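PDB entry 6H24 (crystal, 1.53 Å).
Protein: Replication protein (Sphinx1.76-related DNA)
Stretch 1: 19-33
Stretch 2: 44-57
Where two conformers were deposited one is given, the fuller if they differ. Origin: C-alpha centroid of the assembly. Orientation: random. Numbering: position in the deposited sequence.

Stretch 1, residues 19-33: LVEQRLILLAIIEAR
Stretch 2 44-57: PLTVHASSYINQFN

Leu-27 is the apolar centre of this contact. It lies near the middle of stretch 1, residues 19-33, which is helical throughout and belongs to a helix that continues later in the chain, and its CA-to-CB bond points toward the second stretch, where a strand (45-48) runs directly into a short helix (49-56). In the m,t rotamer, Leu-27 is a knob in a hole made by Ser-51, Tyr-52, Gln-55 and Phe-56: CD1 lies 3.6 Å from Tyr-52 CB, and CD2 lies 3.7 Å from Gln-55 CG and 3.9 Å from Phe-56 CE2. The two helix axes cross at 102°, measured between their N-to-C directions, 10.4 Å apart at closest approach.

The strand passes closer, its axis 7.4 Å from that of the long helix and at 109° to it. Register is set by Ala-28 and Val-47, whose CA atoms are 5.5 Å apart. Here the small methyl group accompanies the close approach: Ala-28 CB is 3.8 Å from Val-47 CG2. Val-47, chi1 t, also places CG1 3.8 Å from Leu-27 CB and CG2 4.1 Å from Leu-24 CD1. One turn further along the helix, Ala-32 CB meets Leu-45 CD2 at 3.9 Å, with Leu-45 in m,t.

Towards the start of the long helix the packing becomes aromatic. Arg-23, chi1 m and then extended (t,t), lays its aliphatic part over Phe-56 (chi1 m, chi2 -75°): CD is 3.7 Å from the ring centroid and only 7° off the normal, a CH-pi contact, and Arg-23 NE is 3.3 Å from Phe-56 CD1. Tyr-52, chi1 t and chi2 34°, offers its ring edge to Arg-23, with CE1 4.0 Å from CD. Its OH is 3.7 Å from Val-20 CG2 and hydrogen-bonds water 1 at 2.7 Å; the same water accepts a weak bond from Arg-23 NH1, also at 2.7 Å.

The polar edge on the other flank belongs to Glu-31, t,t with chi3 -29° in the conformer described. His-48, the N-cap residue where strand becomes helix, donates to both its oxygens: backbone N to Glu-31 OE1 at 3.2 Å and 151°, and ND1 to Glu-31 OE2 at a very short 2.5 Å, in the ring plane but at only 129°. His-48 has chi1 m and chi2 73°. Ser-51 OG (chi1 m) adds a weak bond to Glu-31 OE1 at 3.4 Å. Water 2 ties backbone to backbone, donating to Ala-28 O at 2.9 Å and Thr-46 O at 2.7 Å.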

ATOM      1  N   LEU A  19     -10.870  -3.225 -17.896  1.00 23.60           N
ATOM      2  CA  LEU A  19     -10.105  -4.236 -18.618  1.00 24.73           C
ATOM      3  C   LEU A  19      -8.614  -3.912 -18.607  1.00 23.29           C
ATOM      4  O   LEU A  19      -7.784  -4.806 -18.427  1.00 24.16           O
ATOM      5  CB  LEU A  19     -10.614  -4.353 -20.055  1.00 29.77           C
ATOM      6  CG  LEU A  19      -9.911  -5.356 -20.969  1.00 32.15           C
ATOM      7  CD1 LEU A  19     -10.014  -6.772 -20.426  1.00 32.55           C
ATOM      8  CD2 LEU A  19     -10.485  -5.275 -22.382  1.00 35.62           C
ATOM      9  N   VAL A  20      -8.253  -2.639 -18.794  1.00 23.74           N
ATOM     10  CA  VAL A  20      -6.834  -2.302 -18.857  1.00 25.01           C
ATOM     11  C   VAL A  20      -6.161  -2.580 -17.514  1.00 22.86           C
ATOM     12  O   VAL A  20      -4.980  -2.947 -17.465  1.00 23.85           O
ATOM     13  CB  VAL A  20      -6.622  -0.842 -19.293  1.00 28.70           C
ATOM     14  CG1 VAL A  20      -7.240   0.123 -18.292  1.00 31.41           C
ATOM     15  CG2 VAL A  20      -5.133  -0.584 -19.495  1.00 28.65           C
ATOM     16  N   GLU A  21      -6.889  -2.406 -16.410  1.00 22.40           N
ATOM     17  CA  GLU A  21      -6.326  -2.700 -15.097  1.00 20.05           C
ATOM     18  C   GLU A  21      -6.141  -4.202 -14.908  1.00 20.05           C
ATOM     19  O   GLU A  21      -5.146  -4.641 -14.324  1.00 21.46           O
ATOM     20  CB  GLU A  21      -7.225  -2.142 -14.004  1.00 19.67           C
ATOM     21  CG  GLU A  21      -7.327  -0.630 -13.944  1.00 20.50           C
ATOM     22  CD  GLU A  21      -8.393  -0.214 -12.958  1.00 22.81           C
ATOM     23  OE1 GLU A  21      -9.519   0.113 -13.395  1.00 23.01           O
ATOM     24  OE2 GLU A  21      -8.112  -0.243 -11.741  1.00 22.60           O
ATOM     25  N   GLN A  22      -7.104  -4.995 -15.383  1.00 21.58           N
ATOM     26  CA  GLN A  22      -6.954  -6.444 -15.367  1.00 22.19           C
ATOM     27  C   GLN A  22      -5.740  -6.875 -16.175  1.00 23.00           C
ATOM     28  O   GLN A  22      -4.971  -7.745 -15.744  1.00 23.37           O
ATOM     29  CB  GLN A  22      -8.217  -7.106 -15.917  1.00 27.31           C
ATOM     30  CG  GLN A  22      -9.455  -6.804 -15.106  1.00 31.17           C
ATOM     31  CD  GLN A  22     -10.672  -7.543 -15.605  1.00 35.94           C
ATOM     32  OE1 GLN A  22     -10.590  -8.352 -16.529  1.00 34.24           O
ATOM     33  NE2 GLN A  22     -11.816  -7.271 -14.991  1.00 41.25           N
ATOM     34  N   ARG A  23      -5.541  -6.262 -17.340  1.00 23.32           N
ATOM     35  CA  ARG A  23      -4.414  -6.624 -18.185  1.00 23.43           C
ATOM     36  C   ARG A  23      -3.098  -6.139 -17.592  1.00 23.04           C
ATOM     37  O   ARG A  23      -2.072  -6.819 -17.723  1.00 23.35           O
ATOM     38  CB  ARG A  23      -4.633  -6.069 -19.591  1.00 26.21           C
ATOM     39  CG  ARG A  23      -5.719  -6.830 -20.336  1.00 29.39           C
ATOM     40  CD  ARG A  23      -6.040  -6.189 -21.657  1.00 34.87           C
ATOM     41  NE  ARG A  23      -6.903  -7.028 -22.480  1.00 38.82           N
ATOM     42  CZ  ARG A  23      -7.444  -6.629 -23.626  1.00 42.47           C
ATOM     43  NH1 ARG A  23      -7.224  -5.397 -24.061  1.00 41.45           N
ATOM     44  NH2 ARG A  23      -8.214  -7.451 -24.324  1.00 47.63           N
ATOM     45  N   LEU A  24      -3.098  -4.975 -16.941  1.00 21.29           N
ATOM     46  CA  LEU A  24      -1.902  -4.536 -16.229  1.00 21.36           C
ATOM     47  C   LEU A  24      -1.457  -5.606 -15.236  1.00 21.90           C
ATOM     48  O   LEU A  24      -0.270  -5.956 -15.160  1.00 21.07           O
ATOM     49  CB  LEU A  24      -2.178  -3.212 -15.520  1.00 22.04           C
ATOM     50  CG  LEU A  24      -1.120  -2.728 -14.530  1.00 22.44           C
ATOM     51  CD1 LEU A  24       0.168  -2.363 -15.234  1.00 24.73           C
ATOM     52  CD2 LEU A  24      -1.653  -1.528 -13.763  1.00 24.38           C
ATOM     53  N   ILE A  25      -2.403  -6.129 -14.455  1.00 20.96           N
ATOM     54  CA  ILE A  25      -2.077  -7.153 -13.462  1.00 21.36           C
ATOM     55  C   ILE A  25      -1.593  -8.428 -14.142  1.00 22.00           C
ATOM     56  O   ILE A  25      -0.579  -9.017 -13.739  1.00 22.62           O
ATOM     57  CB  ILE A  25      -3.288  -7.410 -12.546  1.00 21.31           C
ATOM     58  CG1 ILE A  25      -3.513  -6.207 -11.632  1.00 22.22           C
ATOM     59  CG2 ILE A  25      -3.095  -8.682 -11.720  1.00 22.34           C
ATOM     60  CD1 ILE A  25      -4.829  -6.257 -10.878  1.00 22.42           C
ATOM     61  N   LEU A  26      -2.314  -8.883 -15.174  1.00 21.40           N
ATOM     62  CA  LEU A  26      -1.907 -10.093 -15.885  1.00 21.83           C
ATOM     63  C   LEU A  26      -0.504  -9.935 -16.461  1.00 22.61           C
ATOM     64  O   LEU A  26       0.315 -10.860 -16.394  1.00 23.20           O
ATOM     65  CB  LEU A  26      -2.911 -10.426 -16.995  1.00 23.33           C
ATOM     66  N   LEU A  27      -0.210  -8.768 -17.040  1.00 22.21           N
ATOM     67  CA  LEU A  27       1.100  -8.554 -17.639  1.00 22.34           C
ATOM     68  C   LEU A  27       2.199  -8.562 -16.587  1.00 21.97           C
ATOM     69  O   LEU A  27       3.295  -9.076 -16.836  1.00 22.86           O
ATOM     70  CB  LEU A  27       1.110  -7.231 -18.407  1.00 23.93           C
ATOM     71  CG  LEU A  27       0.260  -7.182 -19.674  1.00 26.15           C
ATOM     72  CD1 LEU A  27       0.111  -5.727 -20.107  1.00 26.45           C
ATOM     73  CD2 LEU A  27       0.864  -8.023 -20.785  1.00 30.86           C
ATOM     74  N   ALA A  28       1.951  -7.952 -15.422  1.00 21.33           N
ATOM     75  CA  ALA A  28       2.947  -7.983 -14.356  1.00 21.26           C
ATOM     76  C   ALA A  28       3.270  -9.421 -13.972  1.00 22.14           C
ATOM     77  O   ALA A  28       4.436  -9.765 -13.744  1.00 23.28           O
ATOM     78  CB  ALA A  28       2.457  -7.186 -13.144  1.00 21.70           C
ATOM     79  N   ILE A  29       2.240 -10.265 -13.887  1.00 20.17           N
ATOM     80  CA  ILE A  29       2.434 -11.678 -13.553  1.00 21.14           C
ATOM     81  C   ILE A  29       3.257 -12.376 -14.626  1.00 23.34           C
ATOM     82  O   ILE A  29       4.211 -13.106 -14.328  1.00 23.37           O
ATOM     83  CB  ILE A  29       1.071 -12.372 -13.363  1.00 21.75           C
ATOM     84  CG1 ILE A  29       0.345 -11.820 -12.140  1.00 22.31           C
ATOM     85  CG2 ILE A  29       1.245 -13.884 -13.256  1.00 22.95           C
ATOM     86  CD1 ILE A  29      -1.131 -12.134 -12.118  1.00 23.15           C
ATOM     87  N   ILE A  30       2.888 -12.175 -15.888  1.00 24.48           N
ATOM     88  CA  ILE A  30       3.571 -12.834 -16.999  1.00 24.80           C
ATOM     89  C   ILE A  30       5.027 -12.391 -17.080  1.00 25.14           C
ATOM     90  O   ILE A  30       5.941 -13.216 -17.194  1.00 26.74           O
ATOM     91  CB  ILE A  30       2.824 -12.549 -18.314  1.00 27.10           C
ATOM     92  CG1 ILE A  30       1.487 -13.289 -18.324  1.00 28.24           C
ATOM     93  CG2 ILE A  30       3.679 -12.934 -19.521  1.00 29.57           C
ATOM     94  CD1 ILE A  30       0.578 -12.876 -19.458  1.00 31.03           C
ATOM     95  N   GLU A  31       5.268 -11.075 -17.044  1.00 23.45           N
ATOM     96  CA  GLU A  31       6.639 -10.588 -17.165  0.53 24.16           C
ATOM     97  C   GLU A  31       7.496 -11.024 -15.981  1.00 24.96           C
ATOM     98  O   GLU A  31       8.696 -11.280 -16.147  1.00 27.69           O
ATOM     99  CB  GLU A  31       6.652  -9.067 -17.302  0.53 25.64           C
ATOM    100  CG  GLU A  31       8.010  -8.504 -17.693  0.53 29.15           C
ATOM    101  CD  GLU A  31       7.927  -7.107 -18.286  0.53 30.15           C
ATOM    102  OE1 GLU A  31       6.896  -6.766 -18.907  0.53 31.90           O
ATOM    103  OE2 GLU A  31       8.900  -6.342 -18.133  0.53 34.08           O
ATOM    104  N   ALA A  32       6.907 -11.128 -14.788  1.00 22.94           N
ATOM    105  CA  ALA A  32       7.667 -11.590 -13.634  1.00 23.11           C
ATOM    106  C   ALA A  32       8.188 -12.997 -13.877  1.00 25.11           C
ATOM    107  O   ALA A  32       9.389 -13.264 -13.768  1.00 26.87           O
ATOM    108  CB  ALA A  32       6.796 -11.551 -12.377  1.00 23.64           C
ATOM    109  N   ARG A  33       7.284 -13.910 -14.220  1.00 26.41           N
ATOM    110  CA  ARG A  33       7.668 -15.276 -14.545  1.00 28.33           C
ATOM    111  C   ARG A  33       8.727 -15.299 -15.643  1.00 28.08           C
ATOM    112  O   ARG A  33       9.753 -15.983 -15.521  1.00 28.34           O
ATOM    113  CB  ARG A  33       6.404 -16.033 -14.962  1.00 30.89           C
ATOM    114  CG  ARG A  33       6.435 -17.527 -14.847  1.00 33.84           C
ATOM    115  CD  ARG A  33       5.016 -18.042 -14.577  1.00 34.08           C
ATOM    116  NE  ARG A  33       4.041 -17.534 -15.544  1.00 33.41           N
ATOM    117  CZ  ARG A  33       2.764 -17.269 -15.271  1.00 33.07           C
ATOM    118  NH1 ARG A  33       2.280 -17.443 -14.046  1.00 33.40           N
ATOM    119  NH2 ARG A  33       1.967 -16.819 -16.226  1.00 33.83           N
ATOM    120  N   PRO A  44       9.338  -4.247  -6.743  1.00 26.66           N
ATOM    121  CA  PRO A  44       8.545  -3.777  -7.879  1.00 24.87           C
ATOM    122  C   PRO A  44       8.561  -4.751  -9.040  1.00 25.99           C
ATOM    123  O   PRO A  44       9.567  -5.406  -9.327  1.00 27.53           O
ATOM    124  CB  PRO A  44       9.224  -2.459  -8.279  1.00 28.51           C
ATOM    125  CG  PRO A  44       9.951  -2.024  -7.082  1.00 32.19           C
ATOM    126  CD  PRO A  44      10.401  -3.284  -6.398  1.00 30.27           C
ATOM    127  N   LEU A  45       7.431  -4.793  -9.727  1.00 20.92           N
ATOM    128  CA  LEU A  45       7.241  -5.595 -10.926  1.00 24.15           C
ATOM    129  C   LEU A  45       7.144  -4.653 -12.117  1.00 24.93           C
ATOM    130  O   LEU A  45       6.366  -3.699 -12.089  1.00 25.76           O
ATOM    131  CB  LEU A  45       5.972  -6.430 -10.807  1.00 24.79           C
ATOM    132  CG  LEU A  45       5.956  -7.424  -9.651  1.00 25.32           C
ATOM    133  CD1 LEU A  45       4.584  -8.024  -9.487  1.00 27.53           C
ATOM    134  CD2 LEU A  45       6.980  -8.504  -9.920  1.00 25.45           C
ATOM    135  N   THR A  46       7.940  -4.912 -13.147  1.00 25.36           N
ATOM    136  CA  THR A  46       7.948  -4.081 -14.340  1.00 24.66           C
ATOM    137  C   THR A  46       6.942  -4.602 -15.361  1.00 23.25           C
ATOM    138  O   THR A  46       6.761  -5.814 -15.514  1.00 24.23           O
ATOM    139  CB  THR A  46       9.351  -4.034 -14.952  1.00 27.92           C
ATOM    140  OG1 THR A  46      10.265  -3.448 -14.013  1.00 31.41           O
ATOM    141  CG2 THR A  46       9.364  -3.220 -16.245  1.00 27.86           C
ATOM    142  N   VAL A  47       6.270  -3.670 -16.037  1.00 22.84           N
ATOM    143  CA  VAL A  47       5.412  -3.963 -17.182  1.00 24.94           C
ATOM    144  C   VAL A  47       5.835  -3.065 -18.336  1.00 24.45           C
ATOM    145  O   VAL A  47       5.921  -1.841 -18.179  1.00 24.65           O
ATOM    146  CB  VAL A  47       3.917  -3.758 -16.872  1.00 26.47           C
ATOM    147  CG1 VAL A  47       3.077  -3.962 -18.136  1.00 27.73           C
ATOM    148  CG2 VAL A  47       3.463  -4.699 -15.770  1.00 28.97           C
ATOM    149  N   HIS A  48       6.119  -3.673 -19.481  1.00 25.62           N
ATOM    150  CA  HIS A  48       6.489  -2.957 -20.689  1.00 26.96           C
ATOM    151  C   HIS A  48       5.275  -2.746 -21.578  1.00 25.56           C
ATOM    152  O   HIS A  48       4.480  -3.666 -21.786  1.00 25.27           O
ATOM    153  CB  HIS A  48       7.556  -3.721 -21.480  1.00 31.01           C
ATOM    154  CG  HIS A  48       8.908  -3.723 -20.842  1.00 33.62           C
ATOM    155  ND1 HIS A  48       9.208  -4.461 -19.719  1.00 33.60           N
ATOM    156  CD2 HIS A  48      10.051  -3.085 -21.189  1.00 35.82           C
ATOM    157  CE1 HIS A  48      10.474  -4.266 -19.392  1.00 34.59           C
ATOM    158  NE2 HIS A  48      11.006  -3.432 -20.266  1.00 36.21           N
ATOM    159  N   ALA A  49       5.134  -1.532 -22.115  1.00 26.21           N
ATOM    160  CA  ALA A  49       4.111  -1.318 -23.133  1.00 26.80           C
ATOM    161  C   ALA A  49       4.297  -2.281 -24.301  1.00 28.91           C
ATOM    162  O   ALA A  49       3.313  -2.706 -24.916  1.00 30.05           O
ATOM    163  CB  ALA A  49       4.135   0.130 -23.628  1.00 28.36           C
ATOM    164  N   SER A  50       5.546  -2.641 -24.611  1.00 29.21           N
ATOM    165  CA  SER A  50       5.801  -3.591 -25.688  1.00 32.61           C
ATOM    166  C   SER A  50       5.157  -4.940 -25.396  1.00 33.21           C
ATOM    167  O   SER A  50       4.647  -5.598 -26.309  1.00 33.89           O
ATOM    168  CB  SER A  50       7.308  -3.756 -25.891  1.00 34.93           C
ATOM    169  OG  SER A  50       7.952  -4.107 -24.675  1.00 35.79           O
ATOM    170  N   SER A  51       5.156  -5.365 -24.130  1.00 34.20           N
ATOM    171  CA  SER A  51       4.499  -6.621 -23.773  1.00 35.61           C
ATOM    172  C   SER A  51       2.985  -6.498 -23.909  1.00 32.88           C
ATOM    173  O   SER A  51       2.319  -7.427 -24.375  1.00 35.45           O
ATOM    174  CB  SER A  51       4.875  -7.037 -22.353  1.00 38.06           C
ATOM    175  OG  SER A  51       6.279  -7.140 -22.199  1.00 42.47           O
ATOM    176  N   TYR A  52       2.427  -5.353 -23.500  1.00 28.47           N
ATOM    177  CA  TYR A  52       0.998  -5.107 -23.683  1.00 26.92           C
ATOM    178  C   TYR A  52       0.635  -5.227 -25.151  1.00 29.80           C
ATOM    179  O   TYR A  52      -0.340  -5.905 -25.509  1.00 30.29           O
ATOM    180  CB  TYR A  52       0.665  -3.726 -23.088  1.00 27.37           C
ATOM    181  CG  TYR A  52      -0.790  -3.287 -23.085  1.00 30.54           C
ATOM    182  CD1 TYR A  52      -1.828  -4.194 -22.911  1.00 33.84           C
ATOM    183  CD2 TYR A  52      -1.114  -1.938 -23.143  1.00 33.33           C
ATOM    184  CE1 TYR A  52      -3.154  -3.770 -22.881  1.00 35.01           C
ATOM    185  CE2 TYR A  52      -2.428  -1.506 -23.104  1.00 34.05           C
ATOM    186  CZ  TYR A  52      -3.443  -2.424 -22.971  1.00 34.96           C
ATOM    187  OH  TYR A  52      -4.748  -1.974 -22.935  1.00 36.06           O
ATOM    188  N   ILE A  53       1.453  -4.632 -26.014  1.00 31.79           N
ATOM    189  CA  ILE A  53       1.254  -4.738 -27.455  1.00 34.79           C
ATOM    190  C   ILE A  53       1.356  -6.193 -27.902  1.00 35.21           C
ATOM    191  O   ILE A  53       0.503  -6.691 -28.646  1.00 39.28           O
ATOM    192  CB  ILE A  53       2.281  -3.852 -28.183  1.00 37.79           C
ATOM    193  CG1 ILE A  53       1.980  -2.377 -27.925  1.00 36.37           C
ATOM    194  CG2 ILE A  53       2.297  -4.155 -29.673  1.00 41.51           C
ATOM    195  CD1 ILE A  53       3.142  -1.465 -28.231  1.00 36.73           C
ATOM    196  N   ASN A  54       2.394  -6.904 -27.442  1.00 32.57           N
ATOM    197  CA  ASN A  54       2.613  -8.273 -27.903  1.00 35.72           C
ATOM    198  C   ASN A  54       1.552  -9.229 -27.377  1.00 34.96           C
ATOM    199  O   ASN A  54       1.201 -10.200 -28.060  1.00 36.59           O
ATOM    200  CB  ASN A  54       3.996  -8.772 -27.476  1.00 41.25           C
ATOM    201  CG  ASN A  54       5.121  -8.149 -28.277  1.00 51.54           C
ATOM    202  OD1 ASN A  54       4.909  -7.629 -29.371  1.00 56.54           O
ATOM    203  ND2 ASN A  54       6.332  -8.210 -27.735  1.00 55.30           N
ATOM    204  N   GLN A  55       1.041  -8.987 -26.170  1.00 35.71           N
ATOM    205  CA  GLN A  55       0.103  -9.930 -25.573  1.00 38.49           C
ATOM    206  C   GLN A  55      -1.327  -9.694 -26.049  1.00 36.17           C
ATOM    207  O   GLN A  55      -2.084 -10.653 -26.224  1.00 37.43           O
ATOM    208  CB  GLN A  55       0.172  -9.842 -24.048  1.00 42.92           C
ATOM    209  CG  GLN A  55       1.346 -10.594 -23.428  1.00 51.57           C
ATOM    210  CD  GLN A  55       1.104 -12.092 -23.341  1.00 60.48           C
ATOM    211  OE1 GLN A  55      -0.036 -12.545 -23.245  1.00 61.57           O
ATOM    212  NE2 GLN A  55       2.183 -12.868 -23.372  1.00 66.20           N
ATOM    213  N   PHE A  56      -1.722  -8.437 -26.272  1.00 35.43           N
ATOM    214  CA  PHE A  56      -3.125  -8.125 -26.513  1.00 36.19           C
ATOM    215  C   PHE A  56      -3.394  -7.424 -27.833  1.00 37.11           C
ATOM    216  O   PHE A  56      -4.561  -7.143 -28.135  1.00 40.84           O
ATOM    217  CB  PHE A  56      -3.666  -7.305 -25.338  1.00 36.87           C
ATOM    218  CG  PHE A  56      -3.730  -8.094 -24.071  1.00 38.34           C
ATOM    219  CD1 PHE A  56      -4.727  -9.036 -23.886  1.00 40.83           C
ATOM    220  CD2 PHE A  56      -2.752  -7.966 -23.106  1.00 37.37           C
ATOM    221  CE1 PHE A  56      -4.780  -9.793 -22.735  1.00 39.99           C
ATOM    222  CE2 PHE A  56      -2.796  -8.722 -21.954  1.00 35.83           C
ATOM    223  CZ  PHE A  56      -3.810  -9.641 -21.771  1.00 37.22           C
ATOM    224  N   ASN A  57      -2.372  -7.171 -28.643  1.00 53.37           N
ATOM    225  CA  ASN A  57      -2.549  -6.534 -29.945  1.00 53.48           C
ATOM    226  C   ASN A  57      -3.456  -5.311 -29.825  1.00 52.95           C
ATOM    227  O   ASN A  57      -4.523  -5.217 -30.434  1.00 53.03           O
ATOM    228  CB  ASN A  57      -3.103  -7.537 -30.963  1.00 58.20           C
TER
HETATM  229  O   HOH W   1      -7.137  -3.211 -22.552  1.00 34.65           O
HETATM  230  O   HOH W   2       6.700  -7.975 -13.857  1.00 24.34           O